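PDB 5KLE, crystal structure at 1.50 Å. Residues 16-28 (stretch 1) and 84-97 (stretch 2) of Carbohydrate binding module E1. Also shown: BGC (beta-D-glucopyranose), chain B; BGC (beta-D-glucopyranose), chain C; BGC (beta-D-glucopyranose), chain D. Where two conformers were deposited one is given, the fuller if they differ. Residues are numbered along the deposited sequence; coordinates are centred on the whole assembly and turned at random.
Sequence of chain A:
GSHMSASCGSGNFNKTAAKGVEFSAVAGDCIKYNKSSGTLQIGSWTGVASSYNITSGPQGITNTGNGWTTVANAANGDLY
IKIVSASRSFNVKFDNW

Stretch 1 (16-28) TAAKGVEFSAVAG
Stretch 2 (84-97) VSASRSFNVKFDNW

Strand 23-25 pairs antiparallel with strand 90-96, in the register Phe23-Val92, Ser24-Asn91, Ala25-Phe90 (CA-CA 5.7, 4.5 and 5.5 Å). The two outer pairs are hydrogen-bonded in both directions: Phe23 N to Val92 O 2.9 Å, Val92 N to Phe23 O 3.0 Å, Ala25 N to Phe90 O 2.8 Å, Phe90 N to Ala25 O 3.0 Å, with N-H...O angles of 154-166°. Val92 O also receives the CA-H of Glu22 (CA-O 3.2 Å).

Before the strand, a type II turn spans Ala18 to Val21, closed by Val21 N to Ala18 O (3.0 Å); Gly20 (phi/psi 79/4) donates N to Phe94 O at 2.8 Å and 175°. One water ties the turn to the strand, donating to Ala18 O, which thus accepts twice, and to Val21 O (both 2.8 Å), and accepting from Phe94 N (2.9 Å).

The extended Lys19 side chain (t, t, t, m) brings its ammonium NZ within 2.9 Å of carboxylate oxygen Asp95 OD1, a hydrogen-bonded salt bridge; OD1 also accepts Asn96 N (2.8 Å).

Phe23 (chi1 65°), Ala25, Phe90 (61°) and Val92 (70°) share one face. Val92 CG1 makes a CH-pi contact over the Phe23 ring, 3.9 Å from its centroid, while that ring's edge meets the face of Phe94 (m; planes 85°). Ala25 CB covers Phe90 likewise, 4.2 Å from its ring centroid.

Outside, Glu22 OE1 accepts from chain C glucose O6 (2.8 Å), and Lys93 NZ donates to chain D glucose O3 (2.9 Å) and O2 (3.0 Å).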

# COMPACT_ATOMS: atom_id res chain seq x y z
N THR A 16 -2.18 -0.66 -9.99
CA THR A 16 -2.65 -1.95 -9.50
C THR A 16 -1.46 -2.83 -9.14
O THR A 16 -0.59 -3.07 -9.99
CB THR A 16 -3.53 -2.64 -10.54
OG1 THR A 16 -4.69 -1.83 -10.85
CG2 THR A 16 -4.01 -4.00 -10.03
N ALA A 17 -1.42 -3.31 -7.88
CA ALA A 17 -0.31 -4.16 -7.44
C ALA A 17 -0.64 -5.61 -7.70
O ALA A 17 -1.78 -6.06 -7.48
CB ALA A 17 -0.06 -3.97 -5.94
N ALA A 18 0.37 -6.37 -8.13
CA ALA A 18 0.27 -7.83 -8.22
C ALA A 18 1.01 -8.47 -7.05
O ALA A 18 2.05 -7.96 -6.62
CB ALA A 18 0.86 -8.35 -9.53
N LYS A 19 0.45 -9.57 -6.53
CA LYS A 19 1.00 -10.25 -5.35
C LYS A 19 2.48 -10.53 -5.52
O LYS A 19 2.88 -11.24 -6.46
CB LYS A 19 0.23 -11.56 -5.11
CG LYS A 19 0.68 -12.34 -3.89
CD LYS A 19 -0.22 -13.57 -3.77
CE LYS A 19 0.02 -14.39 -2.49
NZ LYS A 19 1.42 -14.88 -2.38
N GLY A 20 3.28 -9.97 -4.63
CA GLY A 20 4.71 -10.25 -4.58
C GLY A 20 5.57 -9.53 -5.60
O GLY A 20 6.77 -9.80 -5.62
N VAL A 21 5.00 -8.63 -6.43
CA VAL A 21 5.71 -8.02 -7.57
C VAL A 21 6.00 -6.55 -7.23
O VAL A 21 5.08 -5.75 -7.07
CB VAL A 21 4.88 -8.13 -8.87
CG1 VAL A 21 5.56 -7.39 -10.01
CG2 VAL A 21 4.66 -9.61 -9.23
N GLU A 22 7.29 -6.20 -7.17
CA GLU A 22 7.67 -4.83 -6.82
C GLU A 22 7.29 -3.84 -7.92
O GLU A 22 7.29 -4.16 -9.12
CB GLU A 22 9.18 -4.73 -6.56
CG GLU A 22 9.64 -5.28 -5.23
CD GLU A 22 11.00 -4.74 -4.81
OE1 GLU A 22 11.25 -4.66 -3.60
OE2 GLU A 22 11.81 -4.37 -5.70
N PHE A 23 6.98 -2.61 -7.49
CA PHE A 23 6.67 -1.54 -8.43
C PHE A 23 7.13 -0.22 -7.81
O PHE A 23 7.32 -0.12 -6.60
CB PHE A 23 5.19 -1.55 -8.82
CG PHE A 23 4.25 -1.26 -7.68
CD1 PHE A 23 3.84 -2.26 -6.80
CD2 PHE A 23 3.82 0.05 -7.46
CE1 PHE A 23 2.96 -1.96 -5.74
CE2 PHE A 23 2.96 0.36 -6.42
CZ PHE A 23 2.54 -0.63 -5.55
N SER A 24 7.34 0.77 -8.66
CA SER A 24 7.77 2.09 -8.19
C SER A 24 6.57 2.87 -7.68
O SER A 24 5.55 2.96 -8.38
CB SER A 24 8.39 2.86 -9.35
OG SER A 24 8.92 4.09 -8.89
N ALA A 25 6.69 3.43 -6.47
CA ALA A 25 5.58 4.08 -5.78
C ALA A 25 6.00 5.47 -5.32
O ALA A 25 7.18 5.71 -5.04
CB ALA A 25 5.18 3.26 -4.57
N VAL A 26 5.01 6.37 -5.20
CA VAL A 26 5.26 7.72 -4.72
C VAL A 26 4.12 8.18 -3.83
O VAL A 26 2.98 7.71 -3.94
CB VAL A 26 5.44 8.81 -5.83
CG1 VAL A 26 6.74 8.65 -6.61
CG2 VAL A 26 4.32 8.77 -6.73
N ALA A 27 4.44 9.11 -2.93
CA ALA A 27 3.41 9.74 -2.11
C ALA A 27 2.26 10.27 -2.97
O ALA A 27 2.49 10.96 -3.98
CB ALA A 27 4.02 10.88 -1.29
N GLY A 28 1.02 9.99 -2.53
CA GLY A 28 -0.18 10.38 -3.26
C GLY A 28 -0.77 9.27 -4.11
O GLY A 28 -1.94 9.38 -4.52
N VAL A 84 0.43 7.80 1.88
CA VAL A 84 0.21 9.08 2.55
C VAL A 84 1.46 9.93 2.50
O VAL A 84 1.39 11.15 2.30
CB VAL A 84 -0.27 8.83 3.99
CG1 VAL A 84 -0.34 10.16 4.74
CG2 VAL A 84 -1.66 8.17 3.96
N SER A 85 2.63 9.32 2.71
CA SER A 85 3.86 10.09 2.79
C SER A 85 5.00 9.19 2.33
O SER A 85 4.97 7.97 2.53
CB SER A 85 4.12 10.60 4.21
OG SER A 85 4.29 9.54 5.13
N ALA A 86 6.02 9.83 1.73
CA ALA A 86 7.29 9.23 1.33
C ALA A 86 8.12 10.35 0.71
O ALA A 86 7.60 11.10 -0.12
CB ALA A 86 7.08 8.11 0.28
N SER A 87 9.42 10.45 1.06
CA SER A 87 10.21 11.59 0.59
C SER A 87 10.59 11.53 -0.88
O SER A 87 10.90 12.59 -1.45
CB SER A 87 11.51 11.75 1.40
OG SER A 87 12.43 10.72 1.05
N ARG A 88 10.56 10.35 -1.51
CA ARG A 88 11.02 10.14 -2.88
C ARG A 88 10.45 8.81 -3.37
O ARG A 88 9.97 8.00 -2.57
CB ARG A 88 12.55 10.14 -2.98
CG ARG A 88 13.27 9.00 -2.19
CD ARG A 88 14.83 9.13 -2.20
NE ARG A 88 15.23 10.39 -1.54
CZ ARG A 88 15.98 10.51 -0.45
NH1 ARG A 88 16.58 9.44 0.13
NH2 ARG A 88 16.13 11.73 0.04
N SER A 89 10.48 8.60 -4.68
CA SER A 89 9.95 7.33 -5.19
C SER A 89 10.75 6.15 -4.65
O SER A 89 11.97 6.23 -4.39
CB SER A 89 9.93 7.31 -6.72
OG SER A 89 11.26 7.30 -7.27
N PHE A 90 10.07 5.03 -4.46
CA PHE A 90 10.70 3.86 -3.85
C PHE A 90 10.06 2.61 -4.43
O PHE A 90 8.98 2.67 -5.02
CB PHE A 90 10.57 3.91 -2.30
CG PHE A 90 9.13 3.90 -1.79
CD1 PHE A 90 8.31 5.04 -1.85
CD2 PHE A 90 8.62 2.77 -1.21
CE1 PHE A 90 6.98 4.99 -1.36
CE2 PHE A 90 7.31 2.72 -0.72
CZ PHE A 90 6.48 3.82 -0.80
N ASN A 91 10.73 1.46 -4.29
CA ASN A 91 10.15 0.21 -4.81
C ASN A 91 9.48 -0.55 -3.66
O ASN A 91 10.12 -0.82 -2.64
CB ASN A 91 11.23 -0.69 -5.43
CG ASN A 91 11.76 -0.15 -6.73
OD1 ASN A 91 11.06 0.57 -7.46
ND2 ASN A 91 12.98 -0.55 -7.07
N VAL A 92 8.22 -0.92 -3.86
CA VAL A 92 7.42 -1.55 -2.81
C VAL A 92 6.74 -2.77 -3.39
O VAL A 92 6.48 -2.83 -4.60
CB VAL A 92 6.39 -0.55 -2.24
CG1 VAL A 92 5.31 -0.25 -3.26
CG2 VAL A 92 5.79 -1.07 -0.93
N LYS A 93 6.46 -3.78 -2.54
CA LYS A 93 5.57 -4.87 -2.94
C LYS A 93 4.53 -5.16 -1.88
O LYS A 93 4.76 -4.94 -0.69
CB LYS A 93 6.28 -6.16 -3.36
CG LYS A 93 7.29 -6.67 -2.35
CD LYS A 93 7.93 -7.91 -2.97
CE LYS A 93 9.13 -8.39 -2.24
NZ LYS A 93 9.70 -9.61 -2.94
N PHE A 94 3.35 -5.59 -2.34
CA PHE A 94 2.27 -6.05 -1.48
C PHE A 94 2.15 -7.56 -1.63
O PHE A 94 2.32 -8.10 -2.73
CB PHE A 94 0.93 -5.42 -1.88
CG PHE A 94 0.88 -3.90 -1.77
CD1 PHE A 94 1.86 -3.17 -1.09
CD2 PHE A 94 -0.18 -3.22 -2.35
CE1 PHE A 94 1.80 -1.75 -1.01
CE2 PHE A 94 -0.26 -1.82 -2.26
CZ PHE A 94 0.73 -1.08 -1.59
N ASP A 95 1.86 -8.26 -0.51
CA ASP A 95 1.75 -9.71 -0.50
C ASP A 95 0.76 -10.09 0.60
O ASP A 95 0.21 -9.22 1.29
CB ASP A 95 3.15 -10.35 -0.30
CG ASP A 95 3.31 -11.73 -0.98
OD1 ASP A 95 2.35 -12.52 -1.07
OD2 ASP A 95 4.46 -12.06 -1.39
N ASN A 96 0.53 -11.39 0.77
CA ASN A 96 -0.38 -11.86 1.80
C ASN A 96 -0.05 -13.31 2.08
O ASN A 96 0.25 -14.07 1.14
CB ASN A 96 -1.88 -11.70 1.40
CG ASN A 96 -2.23 -12.39 0.09
OD1 ASN A 96 -1.99 -11.83 -0.97
ND2 ASN A 96 -2.80 -13.58 0.16
N TRP A 97 -0.09 -13.68 3.35
CA TRP A 97 0.15 -15.06 3.76
C TRP A 97 -0.33 -15.32 5.18
O TRP A 97 -0.77 -14.38 5.85
CB TRP A 97 1.63 -15.47 3.61
CG TRP A 97 2.61 -14.63 4.42
CD1 TRP A 97 2.78 -14.63 5.78
CD2 TRP A 97 3.58 -13.71 3.90
NE1 TRP A 97 3.79 -13.76 6.14
CE2 TRP A 97 4.30 -13.18 5.01
CE3 TRP A 97 3.92 -13.27 2.61
CZ2 TRP A 97 5.32 -12.24 4.87
CZ3 TRP A 97 4.95 -12.34 2.47
CH2 TRP A 97 5.64 -11.84 3.59
OXT TRP A 97 -0.27 -16.47 5.68
C2 BGC B . 5.08 -17.43 2.99
C3 BGC B . 6.49 -16.90 2.83
C4 BGC B . 6.84 -15.97 4.02
C5 BGC B . 6.53 -16.68 5.31
C6 BGC B . 6.59 -15.99 6.68
C1 BGC B . 4.89 -18.07 4.37
O2 BGC B . 4.83 -18.40 2.00
O3 BGC B . 6.60 -16.31 1.54
O4 BGC B . 8.20 -15.70 3.90
O5 BGC B . 5.21 -17.18 5.35
O6 BGC B . 6.18 -16.94 7.63
C2 BGC C . 16.76 -7.59 -0.90
C3 BGC C . 17.11 -6.18 -1.48
C4 BGC C . 16.37 -5.93 -2.72
C5 BGC C . 14.86 -6.23 -2.60
C6 BGC C . 14.27 -6.02 -3.97
C1 BGC C . 15.26 -7.72 -0.85
O2 BGC C . 17.24 -7.93 0.36
O3 BGC C . 18.42 -6.22 -1.97
O4 BGC C . 16.57 -4.64 -3.25
O5 BGC C . 14.74 -7.54 -2.12
O6 BGC C . 13.04 -6.75 -4.05
C2 BGC D . 11.70 -10.44 0.17
C3 BGC D . 12.82 -9.99 -0.72
C4 BGC D . 13.87 -9.26 0.10
C5 BGC D . 14.34 -10.12 1.21
C6 BGC D . 15.18 -9.36 2.20
C1 BGC D . 12.26 -11.28 1.32
O2 BGC D . 10.76 -11.18 -0.59
O3 BGC D . 12.27 -9.15 -1.72
O4 BGC D . 14.96 -9.01 -0.65
O5 BGC D . 13.26 -10.60 1.97
O6 BGC D . 15.27 -10.11 3.36
O HOH W 1 2.98 -5.73 -5.22
O HOH W 2 4.38 -13.90 -3.47
O HOH W 3 1.99 -16.13 0.08
O HOH W 4 12.23 -2.56 -2.43
O HOH W 5 14.17 -2.92 -6.13
O HOH W 6 7.17 10.16 -2.93